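Local coordinates for putative peptidase (Bacteroides fragilis, PDB 5DYN) that cleaves proteins as a clostripain-family cysteine protease and activates the Bacteroides fragilis toxin, at the interface of chains A and B. Coordinates in Å, arbitrary orientation; residue numbers count along the deposited sequence, not the author numbering. Chains: chain A, Putative peptidase; chain B, Putative peptidase.

Contact 1: the interface of chains A and B. Residues chain A 35, 38-39, 114, 116; chain B 31, 61, 63, 65.
B:Tyr65, at the start of helix 65-72, lies flat against A:Met39 of helix 29-43. The terminal methyl CE of A:Met39 sits over the centre of the tyrosine ring, 3.6 Å from B:Tyr65 CE1. The two side chains run side by side and point the same way. A:Met39 is extended beyond CG (chi2 173°), which carries its methyl out to the ring. B:Ala63 CB lies on the opposite face, nearer the rim, so both chains fix the ring.

A:Asp35 crosses the CD2/CE2 side of the ring obliquely, with CG 3.6 Å from B:Tyr65 CE2. Its OD2 takes a hydrogen bond from A:Trp116 NE1 in the indole plane. The phenol OH of B:Tyr65 meets the indole edge in plane, 3.2 Å from A:Trp116 CD1. That OH donates to B:Asp31 OD2, which also accepts from B:Ala63 N. The two bonds use different lone pairs. They may offset the charge on B:Asp31 and ease its repulsion with A:Asp35, whose OD2 lies 4.4 Å from B:Asp31 OD2. B:Asp31 and A:Trp116 also form a parallel beta bridge, which continues the sheet from one chain to the other.

The other side is polar and more loosely packed. Here A:Asp35, A:Glu38, B:Pro61 and B:Ala63 are sodium ligands, and probably share one ion, perhaps from crystallisation. A:Asp35 OD1 and B:Pro61 O are 3.1 Å apart. B:Tyr65 N donates to A:Glu38 OE1 at 3.2 Å, from 21° out of the carboxylate plane.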
loop_
_atom_site.group_PDB
_atom_site.type_symbol
_atom_site.label_atom_id
_atom_site.label_comp_id
_atom_site.label_asym_id
_atom_site.label_seq_id
_atom_site.Cartn_x
_atom_site.Cartn_y
_atom_site.Cartn_z
ATOM N N ASP A 35 2.809 11.774 -13.170
ATOM C CA ASP A 35 3.532 10.591 -12.710
ATOM C C ASP A 35 4.157 9.809 -13.861
ATOM O O ASP A 35 5.327 9.432 -13.795
ATOM C CB ASP A 35 2.601 9.682 -11.908
ATOM C CG ASP A 35 2.359 10.191 -10.504
ATOM O OD1 ASP A 35 2.749 11.343 -10.213
ATOM O OD2 ASP A 35 1.773 9.440 -9.694
ATOM N N GLU A 38 6.995 11.654 -15.041
ATOM C CA GLU A 38 8.058 11.475 -14.058
ATOM C C GLU A 38 8.734 10.116 -14.228
ATOM O O GLU A 38 9.928 9.968 -13.968
ATOM C CB GLU A 38 7.508 11.610 -12.640
ATOM C CG GLU A 38 7.081 13.015 -12.264
ATOM C CD GLU A 38 6.426 13.070 -10.898
ATOM O OE1 GLU A 38 6.508 12.068 -10.156
ATOM O OE2 GLU A 38 5.817 14.109 -10.570
ATOM N N MET A 39 7.964 9.127 -14.665
ATOM C CA MET A 39 8.505 7.795 -14.901
ATOM C C MET A 39 9.475 7.801 -16.078
ATOM O O MET A 39 10.548 7.202 -16.004
ATOM C CB MET A 39 7.375 6.793 -15.143
ATOM C CG MET A 39 6.523 6.544 -13.914
ATOM S SD MET A 39 5.055 5.538 -14.196
ATOM C CE MET A 39 4.272 5.702 -12.590
ATOM N N VAL A 114 3.746 -2.030 -9.058
ATOM C CA VAL A 114 3.288 -0.790 -8.451
ATOM C C VAL A 114 1.775 -0.680 -8.570
ATOM O O VAL A 114 1.202 -0.938 -9.631
ATOM C CB VAL A 114 3.947 0.438 -9.110
ATOM C CG1 VAL A 114 3.447 1.728 -8.475
ATOM C CG2 VAL A 114 5.456 0.338 -9.009
ATOM N N TRP A 116 -1.325 1.818 -8.348
ATOM C CA TRP A 116 -1.572 3.250 -8.479
ATOM C C TRP A 116 -3.066 3.543 -8.559
ATOM O O TRP A 116 -3.673 3.368 -9.620
ATOM C CB TRP A 116 -0.862 3.778 -9.733
ATOM C CG TRP A 116 -0.646 5.269 -9.802
ATOM C CD1 TRP A 116 0.537 5.933 -9.620
ATOM C CD2 TRP A 116 -1.625 6.275 -10.106
ATOM N NE1 TRP A 116 0.352 7.284 -9.784
ATOM C CE2 TRP A 116 -0.965 7.522 -10.079
ATOM C CE3 TRP A 116 -2.995 6.244 -10.394
ATOM C CZ2 TRP A 116 -1.628 8.724 -10.324
ATOM C CZ3 TRP A 116 -3.651 7.437 -10.635
ATOM C CH2 TRP A 116 -2.965 8.661 -10.600
ATOM N N ASP B 31 1.230 2.855 -4.210
ATOM C CA ASP B 31 1.129 4.307 -4.236
ATOM C C ASP B 31 -0.340 4.681 -4.081
ATOM O O ASP B 31 -0.965 5.187 -5.013
ATOM C CB ASP B 31 1.702 4.879 -5.534
ATOM C CG ASP B 31 2.189 6.306 -5.378
ATOM O OD1 ASP B 31 1.914 6.918 -4.321
ATOM O OD2 ASP B 31 2.837 6.821 -6.316
ATOM N N PRO B 61 0.073 13.973 -5.486
ATOM C CA PRO B 61 1.151 13.804 -6.470
ATOM C C PRO B 61 1.900 12.475 -6.341
ATOM O O PRO B 61 2.696 12.142 -7.217
ATOM C CB PRO B 61 2.088 14.985 -6.172
ATOM C CG PRO B 61 1.729 15.432 -4.793
ATOM C CD PRO B 61 0.262 15.193 -4.682
ATOM N N ALA B 63 4.262 9.258 -5.632
ATOM C CA ALA B 63 5.702 9.049 -5.635
ATOM C C ALA B 63 6.420 10.005 -6.585
ATOM O O ALA B 63 5.887 10.361 -7.637
ATOM C CB ALA B 63 6.020 7.605 -6.005
ATOM N N TYR B 65 8.409 9.724 -9.091
ATOM C CA TYR B 65 8.822 8.639 -9.974
ATOM C C TYR B 65 10.085 8.955 -10.772
ATOM O O TYR B 65 10.626 8.082 -11.446
ATOM C CB TYR B 65 7.678 8.269 -10.924
ATOM C CG TYR B 65 6.553 7.524 -10.238
ATOM C CD1 TYR B 65 6.677 6.175 -9.928
ATOM C CD2 TYR B 65 5.371 8.169 -9.895
ATOM C CE1 TYR B 65 5.658 5.489 -9.295
ATOM C CE2 TYR B 65 4.345 7.489 -9.262
ATOM C CZ TYR B 65 4.494 6.149 -8.964
ATOM O OH TYR B 65 3.478 5.464 -8.334
#

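Contact 2: the interface of chains A and B. Residues chain A 23, 90, 95, 115; chain B 2-3, 10, 15, 18.
A:Met95 of helix 92-105 reaches into chain B between helix 12-18 and strand 8-10. Its first atoms pass the helix. CB lies 4.1 Å from B:Ala18 CB, and CG stays close to the same methyl. The sulfur SD then meets B:Leu15, 3.6 Å from branch CD1, while still touching B:Ala18. At chi3 (-81°) the chain bends. This turns the tip CE away from helix 12-18 and towards B:Met10. The two methionine methyls meet at 3.6 Å, A:Met95 CE to B:Met10 CE. The side chains cross at about a right angle.

B:Met10 also bends at chi3. Its CB and CG pass the carbonyl O of A:Ala90, in the loop before helix 92-105. Its CE lies at the edge of the B:Phe2 ring, in the ring plane. The methionine pair thus links the helix side of the patch to the phenylalanine.

B:Phe2 belongs to strand 2-5 and points its ring tip at A:Phe115. Its CZ comes within 3.4 Å of A:Phe115 CB. The two side chains cross at about a right angle. The ring tip presses on the base of A:Phe115, and CE2 touches the rim of its ring at CD2. Farther out, A:Phe115 CE2 meets B:Leu15 CD1 at 3.8 Å. That leucine branch touches both A:Phe115 and A:Met95.

A:Ile23, at the end of strand 16-23, closes the other flank. Its CD1 lies 3.7 Å from B:Gly3 CA and also meets B:Phe2 CE2. Glycine brings the backbone of strand 2-5 directly against the isoleucine.

Apart from the carbonyl O of A:Ala90, the contacts described are between carbon and sulfur atoms. The patch packs the first segments of chain B onto the sheet and a helix of chain A, and so probably helps hold the two chains together as one protease domain.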
loop_
_atom_site.group_PDB
_atom_site.type_symbol
_atom_site.label_atom_id
_atom_site.label_comp_id
_atom_site.label_asym_id
_atom_site.label_seq_id
_atom_site.Cartn_x
_atom_site.Cartn_y
_atom_site.Cartn_z
ATOM N N ILE A 23 -5.057 2.334 -11.825
ATOM C CA ILE A 23 -6.503 2.474 -11.855
ATOM C C ILE A 23 -6.821 3.955 -11.671
ATOM O O ILE A 23 -7.051 4.422 -10.555
ATOM C CB ILE A 23 -7.180 1.624 -10.766
ATOM C CG1 ILE A 23 -6.687 0.178 -10.850
ATOM C CG2 ILE A 23 -8.695 1.695 -10.893
ATOM C CD1 ILE A 23 -7.185 -0.711 -9.730
ATOM N N ALA A 90 -10.481 -2.542 -12.058
ATOM C CA ALA A 90 -10.520 -2.997 -10.673
ATOM C C ALA A 90 -11.093 -4.407 -10.592
ATOM O O ALA A 90 -11.357 -4.920 -9.503
ATOM C CB ALA A 90 -11.336 -2.041 -9.817
ATOM N N MET A 95 -7.244 -7.566 -14.357
ATOM C CA MET A 95 -5.900 -7.402 -13.814
ATOM C C MET A 95 -5.035 -8.617 -14.138
ATOM O O MET A 95 -3.860 -8.476 -14.473
ATOM C CB MET A 95 -5.950 -7.172 -12.301
ATOM C CG MET A 95 -4.582 -7.125 -11.643
ATOM S SD MET A 95 -4.621 -6.588 -9.923
ATOM C CE MET A 95 -4.723 -4.814 -10.128
ATOM N N PHE A 115 1.128 -0.301 -7.476
ATOM C CA PHE A 115 -0.322 -0.186 -7.458
ATOM C C PHE A 115 -0.741 1.269 -7.286
ATOM O O PHE A 115 -0.545 1.868 -6.228
ATOM C CB PHE A 115 -0.898 -1.067 -6.353
ATOM C CG PHE A 115 -0.622 -2.530 -6.553
ATOM C CD1 PHE A 115 0.561 -3.096 -6.099
ATOM C CD2 PHE A 115 -1.534 -3.335 -7.215
ATOM C CE1 PHE A 115 0.821 -4.441 -6.289
ATOM C CE2 PHE A 115 -1.279 -4.683 -7.406
ATOM C CZ PHE A 115 -0.101 -5.234 -6.942
ATOM N N PHE B 2 -8.897 -1.748 -2.672
ATOM C CA PHE B 2 -7.931 -0.963 -3.428
ATOM C C PHE B 2 -8.440 -0.692 -4.835
ATOM O O PHE B 2 -9.060 -1.550 -5.460
ATOM C CB PHE B 2 -6.570 -1.656 -3.505
ATOM C CG PHE B 2 -5.695 -1.117 -4.600
ATOM C CD1 PHE B 2 -5.068 0.110 -4.457
ATOM C CD2 PHE B 2 -5.531 -1.817 -5.787
ATOM C CE1 PHE B 2 -4.282 0.623 -5.472
ATOM C CE2 PHE B 2 -4.743 -1.309 -6.804
ATOM C CZ PHE B 2 -4.121 -0.086 -6.646
ATOM N N GLY B 3 -8.165 0.507 -5.329
ATOM C CA GLY B 3 -8.505 0.860 -6.691
ATOM C C GLY B 3 -9.951 1.268 -6.857
ATOM O O GLY B 3 -10.858 0.600 -6.360
ATOM N N MET B 10 -11.812 -2.843 -5.989
ATOM C CA MET B 10 -11.325 -4.210 -5.882
ATOM C C MET B 10 -11.110 -4.628 -4.433
ATOM O O MET B 10 -10.294 -4.045 -3.719
ATOM C CB MET B 10 -10.025 -4.385 -6.674
ATOM C CG MET B 10 -9.512 -5.824 -6.708
ATOM S SD MET B 10 -8.161 -6.079 -7.877
ATOM C CE MET B 10 -7.162 -4.638 -7.522
ATOM N N LEU B 15 -8.009 -8.987 -5.242
ATOM C CA LEU B 15 -6.666 -8.548 -5.610
ATOM C C LEU B 15 -5.670 -9.691 -5.451
ATOM O O LEU B 15 -4.851 -9.938 -6.337
ATOM C CB LEU B 15 -6.232 -7.346 -4.766
ATOM C CG LEU B 15 -4.767 -6.908 -4.868
ATOM C CD1 LEU B 15 -4.363 -6.623 -6.311
ATOM C CD2 LEU B 15 -4.511 -5.686 -3.995
ATOM N N ALA B 18 -6.023 -12.213 -8.120
ATOM C CA ALA B 18 -5.448 -11.705 -9.360
ATOM C C ALA B 18 -3.927 -11.841 -9.392
ATOM O O ALA B 18 -3.348 -12.159 -10.430
ATOM C CB ALA B 18 -5.848 -10.252 -9.565
#

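The C-alpha centres of contacts 1 and 2 are about 16 Å apart. They share strand 110-116 of chain A: A:Val114 and A:Trp116 serve contact 1, and A:Phe115 serves contact 2. Alternate side chains thus face opposite sides of the sheet. Helix 29-43 joins contact 1 on one side, and helix 92-105 joins contact 2 on the other. Chain B therefore engages both faces of the chain A sheet. In the clostripain family the two chains come from one precursor, which fits a sheet that runs on from one chain to the other. The bridged strands lead towards the family's catalytic histidine and cysteine, so the contacts probably help align the active site.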